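Local coordinates for protein glycosyl hydrolase (Streptomyces cattleya, PDB 7LR8) that probably hydrolyses the Manβ1-4GlcNAc core disaccharide of N-glycans, as a family GH5 subfamily 18 glycoside hydrolase, at residues Leu252-Ala257 and Cys295-Gly300; Thr397-Glu402 and Asp408-Arg413. The protein carries 1 engineered substitution. All blocks are in the same frame, centred on the assembly; numbering follows the deposited sequence.

Contact 1 of 2, residues Leu252-Ala257 and Cys295-Gly300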
loop_
_atom_site.group_PDB
_atom_site.type_symbol
_atom_site.label_atom_id
_atom_site.label_comp_id
_atom_site.label_asym_id
_atom_site.label_seq_id
_atom_site.Cartn_x
_atom_site.Cartn_y
_atom_site.Cartn_z
ATOM N N LEU B 252 0.249 11.225 34.257
ATOM C CA LEU B 252 -1.046 10.575 34.097
ATOM C C LEU B 252 -0.877 9.079 33.889
ATOM O O LEU B 252 -1.601 8.274 34.489
ATOM C CB LEU B 252 -1.796 11.190 32.913
ATOM C CG LEU B 252 -3.160 10.593 32.554
ATOM C CD1 LEU B 252 -4.130 10.797 33.703
ATOM C CD2 LEU B 252 -3.703 11.221 31.279
ATOM N N ALA B 253 0.081 8.695 33.042
ATOM C CA ALA B 253 0.266 7.289 32.698
ATOM C C ALA B 253 0.608 6.455 33.926
ATOM O O ALA B 253 0.283 5.262 33.983
ATOM C CB ALA B 253 1.357 7.160 31.633
ATOM N N LYS B 254 1.234 7.072 34.927
ATOM C CA LYS B 254 1.599 6.373 36.148
ATOM C C LYS B 254 0.390 5.875 36.933
ATOM O O LYS B 254 0.526 4.913 37.699
ATOM C CB LYS B 254 2.449 7.288 37.032
ATOM C CG LYS B 254 3.825 7.588 36.441
ATOM C CD LYS B 254 4.624 8.547 37.301
ATOM C CE LYS B 254 6.005 8.765 36.693
ATOM N NZ LYS B 254 6.788 9.751 37.462
ATOM N N ALA B 255 -0.783 6.503 36.780
ATOM C CA ALA B 255 -1.920 6.108 37.609
ATOM C C ALA B 255 -2.296 4.645 37.408
ATOM O O ALA B 255 -2.774 4.001 38.348
ATOM C CB ALA B 255 -3.127 7.001 37.324
ATOM N N TRP B 256 -2.082 4.109 36.207
ATOM C CA TRP B 256 -2.525 2.767 35.848
ATOM C C TRP B 256 -1.446 1.705 36.013
ATOM O O TRP B 256 -1.720 0.524 35.779
ATOM C CB TRP B 256 -3.038 2.742 34.398
ATOM C CG TRP B 256 -4.396 3.356 34.227
ATOM C CD1 TRP B 256 -5.602 2.718 34.291
ATOM C CD2 TRP B 256 -4.685 4.736 33.969
ATOM N NE1 TRP B 256 -6.625 3.615 34.089
ATOM C CE2 TRP B 256 -6.086 4.865 33.899
ATOM C CE3 TRP B 256 -3.892 5.881 33.802
ATOM C CZ2 TRP B 256 -6.715 6.085 33.649
ATOM C CZ3 TRP B 256 -4.517 7.095 33.557
ATOM C CH2 TRP B 256 -5.915 7.186 33.482
ATOM N N ALA B 257 -0.232 2.084 36.408
ATOM C CA ALA B 257 0.835 1.102 36.559
ATOM C C ALA B 257 0.608 0.235 37.790
ATOM O O ALA B 257 0.178 0.715 38.843
ATOM C CB ALA B 257 2.196 1.799 36.665
ATOM N N CYS B 295 9.924 15.286 36.346
ATOM C CA CYS B 295 9.132 14.100 36.640
ATOM C C CYS B 295 10.061 12.931 36.893
ATOM O O CYS B 295 10.964 12.699 36.078
ATOM C CB CYS B 295 8.209 13.760 35.471
ATOM S SG CYS B 295 6.964 14.997 35.124
ATOM N N PRO B 296 9.900 12.191 37.989
ATOM C CA PRO B 296 10.776 11.043 38.232
ATOM C C PRO B 296 10.396 9.866 37.349
ATOM O O PRO B 296 9.298 9.798 36.788
ATOM C CB PRO B 296 10.545 10.714 39.713
ATOM C CG PRO B 296 9.638 11.782 40.249
ATOM C CD PRO B 296 8.930 12.377 39.074
ATOM N N GLU B 297 11.326 8.912 37.251
ATOM C CA GLU B 297 11.103 7.649 36.533
ATOM C C GLU B 297 10.760 7.878 35.065
ATOM O O GLU B 297 10.003 7.111 34.467
ATOM C CB GLU B 297 10.010 6.805 37.202
ATOM C CG GLU B 297 10.485 6.036 38.434
ATOM C CD GLU B 297 10.502 6.874 39.702
ATOM O OE1 GLU B 297 9.583 7.693 39.897
ATOM O OE2 GLU B 297 11.435 6.700 40.515
ATOM N N VAL B 298 11.307 8.928 34.468
ATOM C CA VAL B 298 11.200 9.114 33.023
ATOM C C VAL B 298 12.291 8.264 32.390
ATOM O O VAL B 298 13.483 8.470 32.662
ATOM C CB VAL B 298 11.362 10.591 32.636
ATOM C CG1 VAL B 298 11.514 10.712 31.124
ATOM C CG2 VAL B 298 10.191 11.437 33.152
ATOM N N TRP B 299 11.890 7.284 31.578
ATOM C CA TRP B 299 12.879 6.445 30.911
ATOM C C TRP B 299 13.750 7.276 29.979
ATOM O O TRP B 299 14.976 7.108 29.941
ATOM C CB TRP B 299 12.192 5.323 30.130
ATOM C CG TRP B 299 13.156 4.331 29.550
ATOM C CD1 TRP B 299 13.564 3.164 30.116
ATOM C CD2 TRP B 299 13.828 4.418 28.282
ATOM N NE1 TRP B 299 14.444 2.511 29.286
ATOM C CE2 TRP B 299 14.630 3.264 28.157
ATOM C CE3 TRP B 299 13.836 5.358 27.247
ATOM C CZ2 TRP B 299 15.429 3.031 27.039
ATOM C CZ3 TRP B 299 14.624 5.118 26.137
ATOM C CH2 TRP B 299 15.408 3.966 26.041
ATOM N N GLY B 300 13.134 8.163 29.212
ATOM C CA GLY B 300 13.872 8.976 28.273
ATOM C C GLY B 300 12.945 9.948 27.583
ATOM O O GLY B 300 11.718 9.877 27.721
#

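Contact 2 of 2, residues Thr397-Glu402 and Asp408-Arg413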
loop_
_atom_site.group_PDB
_atom_site.type_symbol
_atom_site.label_atom_id
_atom_site.label_comp_id
_atom_site.label_asym_id
_atom_site.label_seq_id
_atom_site.Cartn_x
_atom_site.Cartn_y
_atom_site.Cartn_z
ATOM N N THR B 397 1.498 14.381 40.870
ATOM C CA THR B 397 1.344 13.128 40.145
ATOM C C THR B 397 -0.148 12.814 40.082
ATOM O O THR B 397 -0.990 13.659 40.409
ATOM C CB THR B 397 2.148 11.987 40.790
ATOM O OG1 THR B 397 2.099 10.830 39.938
ATOM C CG2 THR B 397 1.605 11.620 42.168
ATOM N N THR B 398 -0.494 11.597 39.651
ATOM C CA THR B 398 -1.888 11.171 39.588
ATOM C C THR B 398 -2.060 9.836 40.303
ATOM O O THR B 398 -1.105 9.072 40.487
ATOM C CB THR B 398 -2.407 11.062 38.136
ATOM O OG1 THR B 398 -1.724 10.012 37.423
ATOM C CG2 THR B 398 -2.214 12.378 37.397
ATOM N N VAL B 399 -3.296 9.573 40.721
ATOM C CA VAL B 399 -3.652 8.314 41.372
ATOM C C VAL B 399 -5.075 7.959 40.958
ATOM O O VAL B 399 -5.939 8.834 40.856
ATOM C CB VAL B 399 -3.504 8.408 42.909
ATOM C CG1 VAL B 399 -4.480 9.418 43.500
ATOM C CG2 VAL B 399 -3.695 7.029 43.558
ATOM N N LEU B 400 -5.311 6.672 40.691
ATOM C CA LEU B 400 -6.645 6.223 40.313
ATOM C C LEU B 400 -7.610 6.310 41.490
ATOM O O LEU B 400 -7.234 6.112 42.651
ATOM C CB LEU B 400 -6.605 4.785 39.797
ATOM C CG LEU B 400 -6.088 4.554 38.383
ATOM C CD1 LEU B 400 -6.229 3.072 38.046
ATOM C CD2 LEU B 400 -6.857 5.414 37.383
ATOM N N ALA B 401 -8.877 6.604 41.171
ATOM C CA ALA B 401 -9.922 6.654 42.191
ATOM C C ALA B 401 -9.921 5.399 43.057
ATOM O O ALA B 401 -10.071 5.479 44.284
ATOM C CB ALA B 401 -11.290 6.841 41.528
ATOM N N GLU B 402 -9.738 4.229 42.437
ATOM C CA GLU B 402 -9.760 2.969 43.170
ATOM C C GLU B 402 -8.598 2.844 44.148
ATOM O O GLU B 402 -8.640 1.977 45.028
ATOM C CB GLU B 402 -9.741 1.791 42.192
ATOM C CG GLU B 402 -8.600 1.833 41.185
ATOM C CD GLU B 402 -8.713 0.748 40.123
ATOM O OE1 GLU B 402 -8.320 -0.405 40.403
ATOM O OE2 GLU B 402 -9.195 1.049 39.008
ATOM N N ASP B 408 -1.304 1.303 51.205
ATOM C CA ASP B 408 -0.155 0.571 50.678
ATOM C C ASP B 408 0.262 1.110 49.319
ATOM O O ASP B 408 1.458 1.271 49.045
ATOM C CB ASP B 408 -0.480 -0.919 50.577
ATOM C CG ASP B 408 -0.370 -1.620 51.898
ATOM O OD1 ASP B 408 0.497 -1.214 52.696
ATOM O OD2 ASP B 408 -1.144 -2.573 52.136
ATOM N N HIS B 409 -0.715 1.367 48.443
ATOM C CA HIS B 409 -0.413 1.935 47.133
ATOM C C HIS B 409 0.275 3.283 47.273
ATOM O O HIS B 409 1.260 3.563 46.580
ATOM C CB HIS B 409 -1.698 2.077 46.310
ATOM C CG HIS B 409 -1.489 2.674 44.950
ATOM N ND1 HIS B 409 -1.182 1.914 43.841
ATOM C CD2 HIS B 409 -1.547 3.957 44.520
ATOM C CE1 HIS B 409 -1.064 2.702 42.787
ATOM N NE2 HIS B 409 -1.277 3.947 43.172
ATOM N N LEU B 410 -0.218 4.121 48.182
ATOM C CA LEU B 410 0.319 5.470 48.304
ATOM C C LEU B 410 1.705 5.459 48.936
ATOM O O LEU B 410 2.602 6.176 48.479
ATOM C CB LEU B 410 -0.660 6.337 49.094
ATOM C CG LEU B 410 -2.056 6.360 48.449
ATOM C CD1 LEU B 410 -3.131 6.791 49.437
ATOM C CD2 LEU B 410 -2.062 7.250 47.216
ATOM N N ALA B 411 1.908 4.644 49.975
ATOM C CA ALA B 411 3.226 4.566 50.604
ATOM C C ALA B 411 4.278 4.055 49.626
ATOM O O ALA B 411 5.422 4.531 49.625
ATOM C CB ALA B 411 3.169 3.675 51.846
ATOM N N ALA B 412 3.908 3.081 48.785
ATOM C CA ALA B 412 4.823 2.576 47.769
ATOM C C ALA B 412 5.233 3.649 46.770
ATOM O O ALA B 412 6.300 3.535 46.160
ATOM C CB ALA B 412 4.186 1.397 47.035
ATOM N N ARG B 413 4.418 4.684 46.581
ATOM C CA ARG B 413 4.776 5.790 45.709
ATOM C C ARG B 413 5.165 7.045 46.477
ATOM O O ARG B 413 5.429 8.079 45.855
ATOM C CB ARG B 413 3.616 6.097 44.751
ATOM C CG ARG B 413 3.279 4.917 43.851
ATOM C CD ARG B 413 2.024 5.157 43.019
ATOM N NE ARG B 413 2.183 6.306 42.132
ATOM C CZ ARG B 413 1.177 6.929 41.525
ATOM N NH1 ARG B 413 -0.075 6.519 41.712
ATOM N NH2 ARG B 413 1.427 7.965 40.728
#

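Contact 1 of 2, residues Leu252-Ala257 and Cys295-Gly300
Lys254 reaches across to the backbone of Pro296 and carries this contact almost alone. It lies near the C-terminal end of helix 240-253. Its CG stands beside the backbone N (chi1 -68°), and from there the chain runs fully extended, which carries the ammonium the whole way over. Lys254 NZ donates a hydrogen bond of 2.6 Å to Pro296 O. The donor sits above the carbonyl plane, 35° out of it, with a C=O...N angle of 138°. Pro296 CD, one edge atom of the ring, comes within 3.8 Å of Lys254 NZ. Glu297 OE1 is 4.2 Å from Lys254 NZ, too far for a salt bridge, but it probably adds a weak attraction. Lys254 NZ forms its salt bridge with Glu251, three residues earlier. With an alanine here, Pro296 O would probably lose this donor and Glu251 its charge partner. The arrangement ties the end of a barrel helix to the loop leading into strand 298-304, the eighth strand of the (β/α)8 barrel of GH5 enzymes.

Contact 2 of 2, residues Thr397-Glu402 and Asp408-Arg413
The Arg413 guanidinium meets Thr398 O and His409 NE2 with its edge, near its own plane. Arg413 NH2 donates to Thr398 O at 2.8 Å. The N-H is bent, at 144°, while the donor nitrogen lies close to the line of the C=O. Arg413 NH1 adds a weak bond to the same oxygen at 3.0 Å. The other N-H of NH1 goes to His409 NE2 at 3.2 Å, tilted 22° from the imidazole plane. This makes His409 NE2 an acceptor, consistent with a proton on ND1. Two bonds and a weaker third restrain the rotation of the guanidinium. The His409 ring also stacks on His403, and Val399 CG2 approaches it obliquely, 3.9 Å from His409 CD2. Helix 407-413 runs nearly antiparallel to strand 397-400 on one side of the small parallel sheet, and strand 417-419 follows it. This is a β-α-β crossover with strand 358-362 between its two strands. Val399 CG2 lies anti to the backbone N, which points it at the helix, where it meets Leu410 CD2 at 4.0 Å. Thr397 OG1 is 3.0 Å from Arg413 NH2, but the angle is poor; its hydrogen bond is with Glu251. Thr398 OG1 turns to Glu251 O.

Both segments of contact 1 precede those of contact 2 in sequence. The centres are about 12 Å apart, on the same side of the chain's centre. Contact 1 belongs to the catalytic barrel. Contact 2 belongs to the small C-terminal α/β unit built on strands 358-362, 397-400 and 417-419. The two meet directly where Ala255 and Trp256, around the end of helix 240-253, pack on strand 397-400. Ala255 CB lies 3.3 Å from Thr398 OG1, and Trp256 CE2 lies 3.6 Å from Leu400 CD2. Glu251 serves both contacts. Together they join the C-terminal unit to the barrel wall, away from the glycan pocket.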